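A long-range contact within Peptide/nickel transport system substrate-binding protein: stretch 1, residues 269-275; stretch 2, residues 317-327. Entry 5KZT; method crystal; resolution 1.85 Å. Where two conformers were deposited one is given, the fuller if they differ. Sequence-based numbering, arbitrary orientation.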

# COMPACT_ATOMS: atom_id res chain seq x y z
N ASN A 269 -7.45 3.60 -8.50
CA ASN A 269 -6.65 2.82 -7.57
C ASN A 269 -7.36 2.55 -6.22
O ASN A 269 -6.83 1.84 -5.39
CB ASN A 269 -5.31 3.55 -7.34
CG ASN A 269 -4.50 3.73 -8.65
OD1 ASN A 269 -4.59 4.76 -9.31
ND2 ASN A 269 -3.72 2.73 -9.01
N SER A 270 -8.55 3.14 -5.99
CA SER A 270 -9.24 3.13 -4.67
C SER A 270 -8.29 3.45 -3.50
O SER A 270 -8.41 2.89 -2.41
CB SER A 270 -9.94 1.78 -4.42
OG SER A 270 -10.96 1.54 -5.38
N SER A 271 -7.37 4.38 -3.75
CA SER A 271 -6.35 4.78 -2.80
C SER A 271 -6.61 6.22 -2.41
O SER A 271 -7.16 6.99 -3.20
CB SER A 271 -4.98 4.62 -3.44
OG SER A 271 -4.76 3.24 -3.73
N THR A 272 -6.23 6.56 -1.18
CA THR A 272 -6.40 7.90 -0.64
C THR A 272 -5.03 8.48 -0.29
O THR A 272 -4.22 7.82 0.38
CB THR A 272 -7.26 7.85 0.62
OG1 THR A 272 -8.53 7.28 0.29
CG2 THR A 272 -7.44 9.26 1.21
N PHE A 273 -4.78 9.70 -0.77
CA PHE A 273 -3.60 10.46 -0.42
C PHE A 273 -3.99 11.51 0.60
O PHE A 273 -5.04 12.15 0.48
CB PHE A 273 -2.96 11.07 -1.66
CG PHE A 273 -1.96 10.17 -2.31
CD1 PHE A 273 -2.38 9.09 -3.07
CD2 PHE A 273 -0.61 10.34 -2.09
CE1 PHE A 273 -1.46 8.22 -3.65
CE2 PHE A 273 0.31 9.49 -2.68
CZ PHE A 273 -0.11 8.43 -3.45
N TYR A 274 -3.17 11.65 1.63
CA TYR A 274 -3.52 12.47 2.76
C TYR A 274 -2.28 13.09 3.33
O TYR A 274 -1.18 12.57 3.17
CB TYR A 274 -4.26 11.67 3.84
CG TYR A 274 -3.59 10.38 4.26
CD1 TYR A 274 -3.88 9.20 3.59
CD2 TYR A 274 -2.69 10.34 5.32
CE1 TYR A 274 -3.29 8.00 3.94
CE2 TYR A 274 -2.09 9.13 5.69
CZ TYR A 274 -2.40 7.97 5.00
OH TYR A 274 -1.83 6.76 5.31
N ILE A 275 -2.49 14.20 4.03
CA ILE A 275 -1.45 14.86 4.79
C ILE A 275 -1.34 14.16 6.15
O ILE A 275 -2.35 14.07 6.88
CB ILE A 275 -1.76 16.35 5.04
CG1 ILE A 275 -2.06 17.10 3.74
CG2 ILE A 275 -0.63 17.02 5.82
CD1 ILE A 275 -0.89 17.24 2.80
N PRO A 317 -10.95 15.19 -5.45
CA PRO A 317 -10.82 15.55 -4.04
C PRO A 317 -11.39 14.50 -3.12
O PRO A 317 -12.38 13.85 -3.45
CB PRO A 317 -11.62 16.84 -3.93
CG PRO A 317 -11.49 17.45 -5.27
CD PRO A 317 -11.61 16.28 -6.20
N ALA A 318 -10.73 14.33 -1.98
CA ALA A 318 -11.13 13.40 -0.94
C ALA A 318 -11.47 14.22 0.29
O ALA A 318 -10.71 15.11 0.68
CB ALA A 318 -10.00 12.45 -0.63
N ASN A 319 -12.62 13.91 0.89
CA ASN A 319 -13.03 14.44 2.19
C ASN A 319 -13.33 13.30 3.17
O ASN A 319 -14.09 13.45 4.15
CB ASN A 319 -14.25 15.33 2.01
CG ASN A 319 -13.98 16.49 1.08
OD1 ASN A 319 -14.54 16.57 -0.01
ND2 ASN A 319 -13.12 17.38 1.49
N ASN A 320 -12.73 12.15 2.87
CA ASN A 320 -12.78 10.94 3.66
C ASN A 320 -11.45 10.20 3.50
O ASN A 320 -10.81 10.25 2.43
CB ASN A 320 -13.87 10.00 3.17
CG ASN A 320 -15.25 10.61 3.23
OD1 ASN A 320 -15.64 11.34 2.32
ND2 ASN A 320 -15.99 10.31 4.29
N LEU A 321 -11.06 9.49 4.54
CA LEU A 321 -9.95 8.56 4.47
C LEU A 321 -10.31 7.35 3.61
O LEU A 321 -9.51 6.91 2.77
CB LEU A 321 -9.56 8.09 5.87
CG LEU A 321 -8.53 6.99 5.93
CD1 LEU A 321 -7.26 7.39 5.20
CD2 LEU A 321 -8.27 6.60 7.38
N VAL A 322 -11.50 6.81 3.85
CA VAL A 322 -12.00 5.67 3.09
C VAL A 322 -12.45 6.19 1.72
O VAL A 322 -13.15 7.18 1.65
CB VAL A 322 -13.14 4.94 3.82
CG1 VAL A 322 -13.77 3.86 2.94
CG2 VAL A 322 -12.64 4.36 5.15
N PRO A 323 -11.97 5.57 0.63
CA PRO A 323 -12.31 6.06 -0.70
C PRO A 323 -13.76 5.75 -1.09
O PRO A 323 -14.32 4.76 -0.64
CB PRO A 323 -11.31 5.34 -1.61
CG PRO A 323 -10.96 4.11 -0.86
CD PRO A 323 -10.95 4.51 0.57
N GLU A 324 -14.35 6.63 -1.91
CA GLU A 324 -15.71 6.41 -2.43
C GLU A 324 -15.68 5.22 -3.37
O GLU A 324 -14.70 5.01 -4.05
CB GLU A 324 -16.20 7.60 -3.22
CG GLU A 324 -16.36 8.88 -2.43
CD GLU A 324 -17.00 9.94 -3.29
OE1 GLU A 324 -18.24 10.09 -3.22
OE2 GLU A 324 -16.25 10.57 -4.08
N GLY A 325 -16.77 4.47 -3.39
CA GLY A 325 -16.96 3.39 -4.35
C GLY A 325 -16.27 2.08 -4.00
O GLY A 325 -16.20 1.20 -4.85
N PHE A 326 -15.79 1.95 -2.76
CA PHE A 326 -14.95 0.82 -2.38
C PHE A 326 -15.60 -0.19 -1.42
O PHE A 326 -15.47 -1.40 -1.60
CB PHE A 326 -13.64 1.34 -1.76
CG PHE A 326 -12.68 0.24 -1.39
CD1 PHE A 326 -12.19 -0.60 -2.37
CD2 PHE A 326 -12.30 0.03 -0.06
CE1 PHE A 326 -11.31 -1.65 -2.03
CE2 PHE A 326 -11.44 -1.00 0.27
CZ PHE A 326 -10.94 -1.83 -0.71
N THR A 327 -16.27 0.30 -0.39
CA THR A 327 -16.82 -0.55 0.66
C THR A 327 -18.24 -0.08 1.06
O THR A 327 -18.51 1.12 1.08
CB THR A 327 -15.85 -0.55 1.86
OG1 THR A 327 -16.33 -1.44 2.86
CG2 THR A 327 -15.70 0.81 2.46
O HOH W 1 -13.01 3.33 -5.49
O HOH W 2 -10.49 9.12 -0.05

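The carbonyl oxygen of Ser-270 is buried by this contact without a polar partner anywhere in the model. Its near neighbour across the contact is carbon, not a donor: Ser-270 O lies 3.2 Å from Pro-323 CG. The proline ring carbon covers the oxygen but cannot satisfy it. Ser-270 is also unusual in its backbone. It sits in a strand, yet its phi and psi are 46° and 38°, in the left-handed region.

One direct hydrogen bond joins the two stretches. Thr-272 OG1 donates to Leu-321 O at 2.7 Å. A side chain of the strand thus reaches the backbone of a segment that has no regular helix or strand. The same hydroxyl also accepts from water 2, with Thr-272 OG1 2.7 Å from the water oxygen. That water donates its other proton to Asn-320 O, again at 2.7 Å from the water oxygen. Thr-272 is therefore tied to two successive carbonyls, one directly and one through water.

The methyl group of Thr-272 packs against the same segment. Thr-272 CG2 is 3.7 Å from Asn-320 O and 4.4 Å from Leu-321 CD1. It also lies 4.5 Å from Ala-318 CB, at the limit of contact. With chi1 near -60° (m), the hydroxyl and the methyl both find neighbours in stretch 2.

Leu-321 leaves its backbone sideways, but the end of its side chain comes nearer the strand. Its CD1 lies 4.2 Å from Tyr-274 CD1, an apolar contact that meets the tyrosine ring obliquely.

The strand presents its side chains in alternation. Ser-270, Thr-272 and Tyr-274 point toward stretch 2, while Ser-271 and Phe-273 point away. From Ser-271 to Tyr-274 the backbone is extended, and the alternation is what such a chain gives; Ser-270, despite its left-handed backbone, also points toward stretch 2.

Near Ser-270, Pro-323 to Phe-326 form a type II beta turn. Gly-325 has a phi of 81°, a positive value that by itself favours glycine. Both ends of the turn meet Ser-270. Besides the proline contact, Ser-270 CB lies 3.9 Å from Phe-326 CD1, an oblique approach to the ring. A second water adds a polar link here. Water 1 is 2.7 Å from Ser-270 OG and donates to Glu-324 O, 2.8 Å from the water oxygen.

The contact is small, burying 322 Å² over both sides. Thr-272 and Ser-270 have the largest areas covered, 74 and 66 Å².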